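Local coordinates for protein mitogen (Streptococcus dysgalactiae, PDB 2J4X) that acts as a bacterial superantigen of the staphylococcal and streptococcal toxin family, probably stimulating T cells, and binds a zinc ion, at residues Y110-G115 against V199-V204; V135-I140 against W168-K173. All coordinates share one frame; numbering follows the deposited sequence.

Contact 1 of 2, residues Y110-G115 against V199-V204. With ZN (zinc ion), chain B.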
ATOM      1  N   TYR A 110      -5.922  14.644  -1.057  1.00 41.53           N
ATOM      2  CA  TYR A 110      -7.332  14.383  -0.804  1.00 41.65           C
ATOM      3  C   TYR A 110      -7.839  13.132  -1.512  1.00 41.69           C
ATOM      4  O   TYR A 110      -7.413  12.779  -2.620  1.00 39.84           O
ATOM      5  CB  TYR A 110      -8.207  15.610  -1.166  1.00 42.27           C
ATOM      6  CG  TYR A 110      -8.272  16.598  -0.026  1.00 44.26           C
ATOM      7  CD1 TYR A 110      -7.184  17.429   0.254  1.00 46.67           C
ATOM      8  CD2 TYR A 110      -9.324  16.563   0.891  1.00 45.06           C
ATOM      9  CE1 TYR A 110      -7.127  18.188   1.441  1.00 48.82           C
ATOM     10  CE2 TYR A 110      -9.286  17.308   2.076  1.00 46.86           C
ATOM     11  CZ  TYR A 110      -8.177  18.117   2.353  1.00 49.75           C
ATOM     12  OH  TYR A 110      -8.074  18.803   3.559  1.00 50.25           O
ATOM     13  N   MET A 111      -8.747  12.461  -0.815  1.00 42.59           N
ATOM     14  CA  MET A 111      -9.376  11.240  -1.275  1.00 43.75           C
ATOM     15  C   MET A 111     -10.836  11.633  -1.538  1.00 43.52           C
ATOM     16  O   MET A 111     -11.545  12.061  -0.628  1.00 44.40           O
ATOM     17  CB  MET A 111      -9.260  10.195  -0.153  1.00 44.28           C
ATOM     18  CG  MET A 111      -9.467   8.740  -0.525  1.00 44.87           C
ATOM     19  SD  MET A 111      -8.935   7.707   0.883  1.00 46.34           S
ATOM     20  CE  MET A 111     -10.477   7.438   1.681  1.00 47.86           C
ATOM     21  N   ASN A 112     -11.260  11.538  -2.793  1.00 43.70           N
ATOM     22  CA  ASN A 112     -12.635  11.855  -3.185  1.00 43.28           C
ATOM     23  C   ASN A 112     -13.365  10.540  -3.279  1.00 42.38           C
ATOM     24  O   ASN A 112     -12.967   9.672  -4.066  1.00 42.68           O
ATOM     25  CB  ASN A 112     -12.680  12.506  -4.561  1.00 44.07           C
ATOM     26  CG  ASN A 112     -11.926  13.802  -4.612  1.00 45.33           C
ATOM     27  OD1 ASN A 112     -11.304  14.127  -5.631  1.00 46.28           O
ATOM     28  ND2 ASN A 112     -11.981  14.564  -3.518  1.00 44.17           N
ATOM     29  N   ILE A 113     -14.428  10.394  -2.492  1.00 40.79           N
ATOM     30  CA  ILE A 113     -15.206   9.169  -2.490  1.00 39.26           C
ATOM     31  C   ILE A 113     -16.517   9.376  -3.238  1.00 40.81           C
ATOM     32  O   ILE A 113     -17.285  10.271  -2.915  1.00 41.00           O
ATOM     33  CB  ILE A 113     -15.483   8.709  -1.071  1.00 36.91           C
ATOM     34  CG1 ILE A 113     -14.182   8.703  -0.276  1.00 35.61           C
ATOM     35  CG2 ILE A 113     -16.082   7.323  -1.104  1.00 38.18           C
ATOM     36  CD1 ILE A 113     -14.328   8.218   1.141  1.00 35.91           C
ATOM     37  N   PHE A 114     -16.748   8.547  -4.255  1.00 43.12           N
ATOM     38  CA  PHE A 114     -17.942   8.625  -5.085  1.00 45.24           C
ATOM     39  C   PHE A 114     -18.766   7.380  -4.954  1.00 46.51           C
ATOM     40  O   PHE A 114     -18.222   6.286  -4.851  1.00 46.35           O
ATOM     41  CB  PHE A 114     -17.561   8.831  -6.547  1.00 45.82           C
ATOM     42  CG  PHE A 114     -16.808  10.105  -6.789  1.00 48.76           C
ATOM     43  CD1 PHE A 114     -15.464  10.082  -7.139  1.00 49.68           C
ATOM     44  CD2 PHE A 114     -17.436  11.337  -6.636  1.00 49.48           C
ATOM     45  CE1 PHE A 114     -14.765  11.266  -7.332  1.00 50.47           C
ATOM     46  CE2 PHE A 114     -16.742  12.521  -6.825  1.00 48.97           C
ATOM     47  CZ  PHE A 114     -15.407  12.484  -7.174  1.00 49.25           C
ATOM     48  N   GLY A 115     -20.084   7.559  -4.959  1.00 49.05           N
ATOM     49  CA  GLY A 115     -21.005   6.444  -4.824  1.00 51.81           C
ATOM     50  C   GLY A 115     -22.394   6.916  -4.426  1.00 53.90           C
ATOM     51  O   GLY A 115     -22.550   7.851  -3.626  1.00 54.18           O
ATOM     52  N   VAL A 199       1.132  13.983  -8.368  1.00 44.17           N
ATOM     53  CA  VAL A 199      -0.198  13.544  -7.956  1.00 42.42           C
ATOM     54  C   VAL A 199      -1.081  14.714  -7.552  1.00 42.41           C
ATOM     55  O   VAL A 199      -0.692  15.557  -6.741  1.00 42.76           O
ATOM     56  CB  VAL A 199      -0.119  12.548  -6.741  1.00 40.98           C
ATOM     57  CG1 VAL A 199      -1.503  12.314  -6.160  1.00 40.43           C
ATOM     58  CG2 VAL A 199       0.484  11.211  -7.187  1.00 40.29           C
ATOM     59  N   SER A 200      -2.280  14.772  -8.116  1.00 41.99           N
ATOM     60  CA  SER A 200      -3.184  15.829  -7.738  1.00 40.52           C
ATOM     61  C   SER A 200      -4.046  15.328  -6.579  1.00 39.75           C
ATOM     62  O   SER A 200      -4.025  15.910  -5.492  1.00 41.28           O
ATOM     63  CB  SER A 200      -4.062  16.235  -8.907  1.00 41.84           C
ATOM     64  OG  SER A 200      -4.965  17.247  -8.487  1.00 44.80           O
ATOM     65  N   HIS A 201      -4.784  14.241  -6.792  1.00 37.64           N
ATOM     66  CA  HIS A 201      -5.640  13.700  -5.736  1.00 36.88           C
ATOM     67  C   HIS A 201      -5.931  12.232  -5.958  1.00 37.40           C
ATOM     68  O   HIS A 201      -5.466  11.653  -6.938  1.00 39.23           O
ATOM     69  CB  HIS A 201      -6.970  14.443  -5.694  1.00 37.08           C
ATOM     70  CG  HIS A 201      -7.688  14.464  -7.007  1.00 37.77           C
ATOM     71  ND1 HIS A 201      -7.339  15.316  -8.034  1.00 39.33           N
ATOM     72  CD2 HIS A 201      -8.731  13.733  -7.466  1.00 38.27           C
ATOM     73  CE1 HIS A 201      -8.136  15.112  -9.068  1.00 38.00           C
ATOM     74  NE2 HIS A 201      -8.990  14.157  -8.749  1.00 38.84           N
ATOM     75  N   PHE A 202      -6.695  11.635  -5.039  1.00 36.57           N
ATOM     76  CA  PHE A 202      -7.084  10.226  -5.149  1.00 36.23           C
ATOM     77  C   PHE A 202      -8.595  10.166  -5.350  1.00 36.08           C
ATOM     78  O   PHE A 202      -9.326  10.909  -4.697  1.00 35.79           O
ATOM     79  CB  PHE A 202      -6.725   9.441  -3.877  1.00 34.30           C
ATOM     80  CG  PHE A 202      -5.254   9.399  -3.580  1.00 33.87           C
ATOM     81  CD1 PHE A 202      -4.803   9.451  -2.261  1.00 33.45           C
ATOM     82  CD2 PHE A 202      -4.319   9.332  -4.615  1.00 32.82           C
ATOM     83  CE1 PHE A 202      -3.436   9.445  -1.972  1.00 34.63           C
ATOM     84  CE2 PHE A 202      -2.953   9.325  -4.342  1.00 33.17           C
ATOM     85  CZ  PHE A 202      -2.510   9.383  -3.015  1.00 33.31           C
ATOM     86  N   ASP A 203      -9.050   9.296  -6.256  1.00 36.33           N
ATOM     87  CA  ASP A 203     -10.480   9.123  -6.532  1.00 36.26           C
ATOM     88  C   ASP A 203     -10.942   7.717  -6.202  1.00 35.86           C
ATOM     89  O   ASP A 203     -10.363   6.740  -6.673  1.00 35.80           O
ATOM     90  CB  ASP A 203     -10.796   9.397  -7.999  1.00 37.36           C
ATOM     91  CG  ASP A 203     -10.731  10.869  -8.351  1.00 38.94           C
ATOM     92  OD1 ASP A 203     -11.356  11.702  -7.641  1.00 39.36           O
ATOM     93  OD2 ASP A 203     -10.054  11.183  -9.354  1.00 40.37           O
ATOM     94  N   VAL A 204     -11.994   7.617  -5.400  1.00 35.97           N
ATOM     95  CA  VAL A 204     -12.526   6.319  -5.006  1.00 35.06           C
ATOM     96  C   VAL A 204     -13.886   6.125  -5.675  1.00 36.40           C
ATOM     97  O   VAL A 204     -14.757   6.967  -5.529  1.00 37.83           O
ATOM     98  CB  VAL A 204     -12.682   6.251  -3.489  1.00 33.34           C
ATOM     99  CG1 VAL A 204     -13.149   4.880  -3.080  1.00 31.52           C
ATOM    100  CG2 VAL A 204     -11.365   6.607  -2.821  1.00 32.47           C
TER
HETATM  101 ZN    ZN B1211     -10.034  13.163 -10.285  1.00 52.26          ZN
HETATM  102  O   HOH W   1      -5.301  16.890  -3.221  1.00 45.20           O

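Contact 2 of 2, residues V135-I140 against W168-K173. With ZN (zinc ion), chain B.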
ATOM      1  N   VAL A 135       6.907   7.625  -2.723  1.00 33.76           N
ATOM      2  CA  VAL A 135       6.272   6.676  -1.810  1.00 33.11           C
ATOM      3  C   VAL A 135       5.851   5.473  -2.653  1.00 32.29           C
ATOM      4  O   VAL A 135       5.441   5.625  -3.808  1.00 33.02           O
ATOM      5  CB  VAL A 135       4.998   7.273  -1.064  1.00 33.05           C
ATOM      6  CG1 VAL A 135       5.322   8.643  -0.470  1.00 31.44           C
ATOM      7  CG2 VAL A 135       3.799   7.332  -1.988  1.00 32.95           C
ATOM      8  N   THR A 136       5.969   4.277  -2.092  1.00 30.59           N
ATOM      9  CA  THR A 136       5.568   3.095  -2.829  1.00 30.05           C
ATOM     10  C   THR A 136       4.063   3.146  -3.085  1.00 29.97           C
ATOM     11  O   THR A 136       3.321   3.756  -2.311  1.00 30.53           O
ATOM     12  CB  THR A 136       5.854   1.792  -2.039  1.00 29.72           C
ATOM     13  OG1 THR A 136       5.279   1.880  -0.722  1.00 29.88           O
ATOM     14  CG2 THR A 136       7.335   1.539  -1.963  1.00 26.73           C
ATOM     15  N   PHE A 137       3.626   2.524  -4.178  1.00 29.05           N
ATOM     16  CA  PHE A 137       2.209   2.423  -4.489  1.00 28.28           C
ATOM     17  C   PHE A 137       1.563   1.553  -3.383  1.00 28.25           C
ATOM     18  O   PHE A 137       0.421   1.792  -2.981  1.00 27.73           O
ATOM     19  CB  PHE A 137       2.013   1.760  -5.855  1.00 30.53           C
ATOM     20  CG  PHE A 137       0.589   1.337  -6.125  1.00 32.83           C
ATOM     21  CD1 PHE A 137      -0.393   2.280  -6.394  1.00 33.11           C
ATOM     22  CD2 PHE A 137       0.219  -0.010  -6.050  1.00 34.20           C
ATOM     23  CE1 PHE A 137      -1.709   1.890  -6.582  1.00 32.03           C
ATOM     24  CE2 PHE A 137      -1.108  -0.402  -6.237  1.00 31.83           C
ATOM     25  CZ  PHE A 137      -2.060   0.552  -6.499  1.00 31.13           C
ATOM     26  N   GLN A 138       2.297   0.545  -2.891  1.00 27.00           N
ATOM     27  CA  GLN A 138       1.785  -0.322  -1.844  1.00 25.35           C
ATOM     28  C   GLN A 138       1.342   0.481  -0.628  1.00 26.35           C
ATOM     29  O   GLN A 138       0.288   0.178  -0.041  1.00 27.55           O
ATOM     30  CB  GLN A 138       2.825  -1.343  -1.402  1.00 24.04           C
ATOM     31  CG  GLN A 138       2.327  -2.117  -0.182  1.00 22.04           C
ATOM     32  CD  GLN A 138       3.272  -3.200   0.288  1.00 22.55           C
ATOM     33  OE1 GLN A 138       2.934  -3.983   1.173  1.00 23.48           O
ATOM     34  NE2 GLN A 138       4.459  -3.257  -0.305  1.00 22.75           N
ATOM     35  N   GLU A 139       2.140   1.490  -0.247  1.00 25.35           N
ATOM     36  CA  GLU A 139       1.824   2.340   0.899  1.00 25.37           C
ATOM     37  C   GLU A 139       0.522   3.112   0.686  1.00 26.30           C
ATOM     38  O   GLU A 139      -0.341   3.131   1.565  1.00 27.14           O
ATOM     39  CB  GLU A 139       2.936   3.348   1.184  1.00 27.03           C
ATOM     40  CG  GLU A 139       2.560   4.284   2.354  1.00 27.97           C
ATOM     41  CD  GLU A 139       3.592   5.344   2.667  1.00 28.67           C
ATOM     42  OE1 GLU A 139       4.792   5.128   2.425  1.00 29.62           O
ATOM     43  OE2 GLU A 139       3.198   6.396   3.185  1.00 30.35           O
ATOM     44  N   ILE A 140       0.396   3.781  -0.464  1.00 27.10           N
ATOM     45  CA  ILE A 140      -0.826   4.517  -0.801  1.00 27.10           C
ATOM     46  C   ILE A 140      -2.029   3.561  -0.800  1.00 28.08           C
ATOM     47  O   ILE A 140      -3.044   3.836  -0.161  1.00 30.64           O
ATOM     48  CB  ILE A 140      -0.755   5.124  -2.214  1.00 26.82           C
ATOM     49  CG1 ILE A 140       0.406   6.116  -2.297  1.00 27.57           C
ATOM     50  CG2 ILE A 140      -2.077   5.784  -2.564  1.00 24.60           C
ATOM     51  CD1 ILE A 140       0.587   6.727  -3.679  1.00 26.42           C
ATOM     52  N   TRP A 168     -10.242   2.500  -7.327  1.00 30.59           N
ATOM     53  CA  TRP A 168      -9.848   3.858  -7.042  1.00 31.53           C
ATOM     54  C   TRP A 168      -8.736   4.211  -7.990  1.00 30.68           C
ATOM     55  O   TRP A 168      -8.266   3.370  -8.746  1.00 31.11           O
ATOM     56  CB  TRP A 168      -9.377   4.014  -5.592  1.00 30.74           C
ATOM     57  CG  TRP A 168      -8.088   3.340  -5.307  1.00 31.28           C
ATOM     58  CD1 TRP A 168      -7.883   2.000  -5.091  1.00 31.36           C
ATOM     59  CD2 TRP A 168      -6.806   3.964  -5.203  1.00 31.41           C
ATOM     60  NE1 TRP A 168      -6.546   1.755  -4.853  1.00 32.10           N
ATOM     61  CE2 TRP A 168      -5.861   2.942  -4.918  1.00 32.23           C
ATOM     62  CE3 TRP A 168      -6.359   5.291  -5.326  1.00 29.99           C
ATOM     63  CZ2 TRP A 168      -4.494   3.208  -4.750  1.00 30.46           C
ATOM     64  CZ3 TRP A 168      -5.004   5.553  -5.160  1.00 30.75           C
ATOM     65  CH2 TRP A 168      -4.084   4.511  -4.872  1.00 30.44           C
ATOM     66  N   GLY A 169      -8.322   5.469  -7.950  1.00 32.09           N
ATOM     67  CA  GLY A 169      -7.243   5.916  -8.806  1.00 31.30           C
ATOM     68  C   GLY A 169      -6.435   7.085  -8.275  1.00 31.33           C
ATOM     69  O   GLY A 169      -6.896   7.874  -7.458  1.00 29.78           O
ATOM     70  N   ILE A 170      -5.197   7.163  -8.744  1.00 33.46           N
ATOM     71  CA  ILE A 170      -4.290   8.244  -8.404  1.00 34.95           C
ATOM     72  C   ILE A 170      -4.509   9.180  -9.583  1.00 36.38           C
ATOM     73  O   ILE A 170      -4.229   8.809 -10.732  1.00 37.01           O
ATOM     74  CB  ILE A 170      -2.823   7.758  -8.415  1.00 34.15           C
ATOM     75  CG1 ILE A 170      -2.622   6.740  -7.293  1.00 33.98           C
ATOM     76  CG2 ILE A 170      -1.863   8.952  -8.290  1.00 34.24           C
ATOM     77  CD1 ILE A 170      -1.319   5.981  -7.365  1.00 34.90           C
ATOM     78  N   HIS A 171      -5.049  10.365  -9.320  1.00 38.28           N
ATOM     79  CA  HIS A 171      -5.288  11.310 -10.398  1.00 40.06           C
ATOM     80  C   HIS A 171      -4.156  12.302 -10.441  1.00 40.94           C
ATOM     81  O   HIS A 171      -4.041  13.183  -9.582  1.00 40.45           O
ATOM     82  CB  HIS A 171      -6.619  12.034 -10.232  1.00 41.64           C
ATOM     83  CG  HIS A 171      -7.199  12.524 -11.531  1.00 45.40           C
ATOM     84  ND1 HIS A 171      -8.553  12.505 -11.799  1.00 44.67           N
ATOM     85  CD2 HIS A 171      -6.605  13.027 -12.640  1.00 45.45           C
ATOM     86  CE1 HIS A 171      -8.767  12.972 -13.016  1.00 46.31           C
ATOM     87  NE2 HIS A 171      -7.601  13.298 -13.548  1.00 46.91           N
ATOM     88  N   TYR A 172      -3.315  12.100 -11.456  1.00 42.48           N
ATOM     89  CA  TYR A 172      -2.129  12.899 -11.723  1.00 42.80           C
ATOM     90  C   TYR A 172      -2.468  14.313 -12.173  1.00 43.72           C
ATOM     91  O   TYR A 172      -3.577  14.569 -12.658  1.00 44.60           O
ATOM     92  CB  TYR A 172      -1.250  12.185 -12.766  1.00 40.70           C
ATOM     93  CG  TYR A 172      -0.592  10.932 -12.215  1.00 41.08           C
ATOM     94  CD1 TYR A 172      -1.073   9.661 -12.540  1.00 40.69           C
ATOM     95  CD2 TYR A 172       0.472  11.021 -11.305  1.00 40.48           C
ATOM     96  CE1 TYR A 172      -0.518   8.503 -11.966  1.00 40.61           C
ATOM     97  CE2 TYR A 172       1.033   9.871 -10.724  1.00 40.65           C
ATOM     98  CZ  TYR A 172       0.529   8.618 -11.056  1.00 41.33           C
ATOM     99  OH  TYR A 172       1.046   7.488 -10.464  1.00 41.63           O
ATOM    100  N   LYS A 173      -1.519  15.227 -11.980  1.00 43.62           N
ATOM    101  CA  LYS A 173      -1.702  16.611 -12.356  1.00 43.30           C
ATOM    102  C   LYS A 173      -1.766  16.750 -13.878  1.00 45.71           C
ATOM    103  O   LYS A 173      -2.374  17.687 -14.401  1.00 46.81           O
ATOM    104  CB  LYS A 173      -0.566  17.436 -11.783  1.00 40.99           C
ATOM    105  CG  LYS A 173      -0.646  17.595 -10.285  1.00 40.20           C
ATOM    106  CD  LYS A 173       0.593  18.293  -9.758  1.00 40.79           C
ATOM    107  CE  LYS A 173       0.515  18.509  -8.269  1.00 41.93           C
ATOM    108  NZ  LYS A 173       1.727  19.192  -7.731  1.00 43.63           N
TER
HETATM  109 ZN    ZN B1211     -10.034  13.163 -10.285  1.00 52.26          ZN

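Contact 1 of 2, residues Y110-G115 against V199-V204
A zinc site rests on this strand pair: His201 and Asp203 bind the metal from one strand, while Asn112 of the neighbouring strand lies alongside Asp203. His201 NE2 reaches zinc at 2.1 Å and Asp203 OD2 at 2.2 Å; His171 is the third protein ligand. The far side of the His201 imidazole is held as well, ND1 donating to Ser200 OG at 3.1 Å with the oxygen nearly in the ring plane, a second-shell bond that fixes the ring's rotation. Ser200 and His201 together face His171 in a classic beta bulge. Asp203 keeps OD1 for other neighbours: it lies at the rim of the Phe114 ring, 3.5 Å from Phe114 CE1, where the weakly positive C-H edge suits a carboxylate oxygen.

Strands 110-114 and 199-204 run parallel in the mixed sheet of the beta-grasp domain, pairing Met111 with Phe202, Asn112 with Asp203 and Ile113 with Val204. Phe202 N donates to Tyr110 O and Asn112 N to Phe202 O; Val204 N then meets Asn112 O at 2.6 Å, and Phe114 N meets Val204 O at 2.8 Å. At the Tyr110 end a water joins Tyr110 N to Ser200 O, bridging the strands at the bulge, next to the bond from Phe202 N to Tyr110 O.

The sheet face turned from the metal is apolar. Met111 has CG anti to its backbone N (chi1 -162°), and that CG packs 3.7 Å from Val204 CG2. Branched Ile113 and Val204 suit a buried strand, and Met111 and Phe202 reach on to Leu144 and Ile140 of helix 137-150.

Contact 2 of 2, residues V135-I140 against W168-K173
The first turn of helix 137-150 stands over strand 168-172, Ile140 and Ile170 forming the nearest backbone approach, 9.1 Å between their CA atoms. Only side chains bridge that distance. Thr136, the N-cap, accepts Glu139 N through OG1 and so secures the start of the helix that presents Phe137 and Ile140.

Phe137 CG lies anti to the backbone N (chi1 167°), and the ring passes Trp168 rim to rim. Its plane is within 2° of the indole six-membered ring, yet the centroids are 5.9 Å apart and neither ring overlies the other; Phe137 CE1 touches Trp168 CZ2 at 3.6 Å. Ile140 crosses the indole at about a right angle, and its CG2 comes within 3.3 Å of Trp168 CH2, a tight contact. Ile170 CD1 lies in the plane of the Phe137 ring at its edge, 3.9 Å from Phe137 CD1, and also meets Ile140 CD1 at 4.2 Å. A large, flat indole suits this place because one side chain can reach two helix residues at once, Phe137 through CZ2 and Ile140 through CH2.

No hydrogen bond crosses between the two segments: the contact is apolar, as expected where the helix of a beta-grasp fold packs on its sheet, and the polar link nearby is the bond from Trp168 NE1 to Asp141 OD1, next along the helix, which satisfies the indole's single polar atom.

Contacts 1 and 2 lie about 10 Å apart, centre to centre, in one beta-grasp domain, with strand 199-206 between strands 104-114 and 166-172. Segments 199-204 and 168-173 probably hydrogen-bond directly, Gly169 N lying 2.7 Å from Asp203 O and His171 N the same distance from His201 O. These bonds are consistent with holding His171, whose ND1 binds zinc at 2.2 Å, beside His201 and Asp203. The sheet therefore has two uses. One face assembles the zinc site from the adjacent strands 199-206 and 166-172, while the other sends Ile170 and Phe202, which touch each other, towards Ile140, so the apolar sides of the two contacts meet in one core.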